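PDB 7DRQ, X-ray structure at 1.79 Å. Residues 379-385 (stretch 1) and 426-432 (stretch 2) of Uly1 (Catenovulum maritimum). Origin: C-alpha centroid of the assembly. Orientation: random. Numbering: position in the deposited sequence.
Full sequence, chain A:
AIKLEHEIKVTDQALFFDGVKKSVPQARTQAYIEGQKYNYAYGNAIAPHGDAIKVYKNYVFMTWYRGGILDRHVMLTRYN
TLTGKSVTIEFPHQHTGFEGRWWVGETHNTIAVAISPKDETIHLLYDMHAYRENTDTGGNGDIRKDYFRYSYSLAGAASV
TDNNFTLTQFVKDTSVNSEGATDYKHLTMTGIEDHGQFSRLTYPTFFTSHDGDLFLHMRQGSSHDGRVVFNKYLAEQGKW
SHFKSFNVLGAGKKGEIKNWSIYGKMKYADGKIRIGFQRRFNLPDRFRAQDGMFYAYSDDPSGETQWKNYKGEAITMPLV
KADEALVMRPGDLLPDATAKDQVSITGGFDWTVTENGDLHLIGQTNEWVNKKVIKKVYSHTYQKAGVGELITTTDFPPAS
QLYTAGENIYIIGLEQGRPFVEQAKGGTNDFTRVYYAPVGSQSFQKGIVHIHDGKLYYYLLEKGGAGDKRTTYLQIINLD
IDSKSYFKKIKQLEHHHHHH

Stretch 1 379-385: SHTYQKA
Stretch 2, residues 426-432: GGTNDFT

The end of an extended strand, residues 379-383, carries alternate side chains onto an irregular loop, 426-432, whose course runs 132° from its own; together they bury 321 Å². The register is set by two CA pairs: Lys384 CA lies 3.8 Å from Gly427 CA, and His380 CA lies 7.7 Å from Asn429 CA, so the backbones nearly touch at one end and leave room for side chains at the other.

Gly427 makes the close end possible. Its phi/psi of 81/5 would jam a CB against the preceding carbonyl, and that CB would also lie 2.7 Å from Lys384 CG. The CA-to-CB bond of Lys384 points sideways, and its all-t chain then leads its end off from the loop.

His380 (chi1 t, chi2 -170°) points toward the loop and bridges the wider end. His380 ND1 donates a nearly straight hydrogen bond, 2.8 Å at 167°, to Asn429 OD1 (chi1 t, chi2 42°), which sits near the ring plane. Both partners are held elsewhere in the structure through their remaining side-chain nitrogens. His380 CE1 also lies 4.1 Å from Phe431 CE1 (chi1 m), at the phenyl edge.

Between these ends, Tyr382 (chi1 p, chi2 -83°) lays one ring face against the Thr428-Asn429 peptide, flat group on flat group in van der Waals contact without a hydrogen bond; Tyr382 CE1 is 3.8 Å from Asn429 CB and Tyr382 CE2 3.4 Å from Gly427 O.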

# COMPACT_ATOMS: atom_id res chain seq x y z
N SER A 379 -10.03 -16.78 -6.43
CA SER A 379 -11.25 -16.95 -5.66
C SER A 379 -11.90 -15.60 -5.38
O SER A 379 -11.23 -14.58 -5.25
CB SER A 379 -11.02 -17.69 -4.32
OG SER A 379 -10.01 -17.06 -3.55
N HIS A 380 -13.23 -15.64 -5.29
CA HIS A 380 -14.04 -14.50 -4.90
C HIS A 380 -14.96 -14.98 -3.79
O HIS A 380 -15.78 -15.88 -4.01
CB HIS A 380 -14.84 -13.97 -6.09
CG HIS A 380 -15.68 -12.77 -5.78
ND1 HIS A 380 -16.61 -12.28 -6.67
CD2 HIS A 380 -15.73 -11.96 -4.69
CE1 HIS A 380 -17.20 -11.21 -6.15
NE2 HIS A 380 -16.68 -11.00 -4.95
N THR A 381 -14.82 -14.39 -2.61
CA THR A 381 -15.65 -14.73 -1.46
C THR A 381 -16.52 -13.53 -1.14
O THR A 381 -16.02 -12.41 -1.05
CB THR A 381 -14.78 -15.08 -0.26
OG1 THR A 381 -14.03 -16.27 -0.55
CG2 THR A 381 -15.64 -15.32 0.98
N TYR A 382 -17.83 -13.73 -1.01
CA TYR A 382 -18.67 -12.55 -0.85
C TYR A 382 -19.91 -12.86 -0.03
O TYR A 382 -20.40 -14.00 0.01
CB TYR A 382 -19.05 -11.93 -2.20
CG TYR A 382 -19.79 -12.84 -3.14
CD1 TYR A 382 -19.11 -13.74 -3.95
CD2 TYR A 382 -21.19 -12.80 -3.22
CE1 TYR A 382 -19.78 -14.59 -4.83
CE2 TYR A 382 -21.88 -13.64 -4.09
CZ TYR A 382 -21.17 -14.53 -4.90
OH TYR A 382 -21.84 -15.36 -5.76
N GLN A 383 -20.40 -11.83 0.64
CA GLN A 383 -21.56 -11.93 1.51
C GLN A 383 -22.44 -10.72 1.22
O GLN A 383 -22.03 -9.58 1.48
CB GLN A 383 -21.15 -11.98 2.98
CG GLN A 383 -22.31 -12.25 3.93
CD GLN A 383 -21.96 -12.04 5.39
OE1 GLN A 383 -21.26 -11.10 5.74
NE2 GLN A 383 -22.47 -12.92 6.26
N LYS A 384 -23.62 -10.95 0.68
CA LYS A 384 -24.50 -9.85 0.33
C LYS A 384 -25.07 -9.19 1.60
O LYS A 384 -25.56 -9.89 2.49
CB LYS A 384 -25.64 -10.34 -0.56
CG LYS A 384 -26.60 -9.22 -0.99
CD LYS A 384 -27.54 -9.70 -2.08
CE LYS A 384 -28.61 -8.66 -2.36
NZ LYS A 384 -29.50 -9.05 -3.49
N ALA A 385 -24.97 -7.86 1.66
CA ALA A 385 -25.57 -7.04 2.72
C ALA A 385 -25.12 -7.45 4.12
O ALA A 385 -25.82 -7.21 5.10
CB ALA A 385 -27.11 -7.07 2.62
N GLY A 426 -22.72 -4.98 -5.83
CA GLY A 426 -22.20 -5.53 -4.59
C GLY A 426 -23.04 -6.70 -4.14
O GLY A 426 -24.26 -6.71 -4.40
N GLY A 427 -22.43 -7.68 -3.48
CA GLY A 427 -23.14 -8.87 -3.08
C GLY A 427 -23.31 -9.90 -4.17
O GLY A 427 -23.98 -10.92 -3.94
N THR A 428 -22.71 -9.68 -5.34
CA THR A 428 -22.82 -10.59 -6.47
C THR A 428 -21.44 -10.86 -7.06
O THR A 428 -20.45 -10.22 -6.71
CB THR A 428 -23.73 -10.04 -7.58
OG1 THR A 428 -23.01 -9.07 -8.37
CG2 THR A 428 -25.00 -9.40 -6.99
N ASN A 429 -21.40 -11.82 -7.99
CA ASN A 429 -20.21 -12.13 -8.78
C ASN A 429 -20.46 -11.88 -10.27
O ASN A 429 -19.85 -12.52 -11.13
CB ASN A 429 -19.78 -13.57 -8.53
CG ASN A 429 -18.44 -13.92 -9.17
OD1 ASN A 429 -17.48 -13.13 -9.14
ND2 ASN A 429 -18.38 -15.10 -9.78
N ASP A 430 -21.33 -10.93 -10.60
CA ASP A 430 -21.78 -10.76 -11.99
C ASP A 430 -21.15 -9.50 -12.58
O ASP A 430 -21.73 -8.41 -12.57
CB ASP A 430 -23.30 -10.70 -12.05
CG ASP A 430 -23.94 -12.01 -11.65
OD1 ASP A 430 -23.43 -13.08 -12.05
OD2 ASP A 430 -24.96 -11.97 -10.92
N PHE A 431 -19.95 -9.66 -13.11
CA PHE A 431 -19.21 -8.55 -13.68
C PHE A 431 -19.53 -8.37 -15.15
O PHE A 431 -19.78 -9.34 -15.88
CB PHE A 431 -17.70 -8.76 -13.51
CG PHE A 431 -17.24 -8.61 -12.09
CD1 PHE A 431 -17.29 -9.69 -11.22
CD2 PHE A 431 -16.77 -7.39 -11.63
CE1 PHE A 431 -16.88 -9.55 -9.89
CE2 PHE A 431 -16.35 -7.24 -10.30
CZ PHE A 431 -16.40 -8.33 -9.44
N THR A 432 -19.52 -7.11 -15.58
CA THR A 432 -19.57 -6.76 -16.99
C THR A 432 -18.55 -5.67 -17.26
O THR A 432 -18.31 -4.81 -16.40
CB THR A 432 -20.96 -6.28 -17.42
OG1 THR A 432 -21.31 -5.11 -16.69
CG2 THR A 432 -22.02 -7.34 -17.17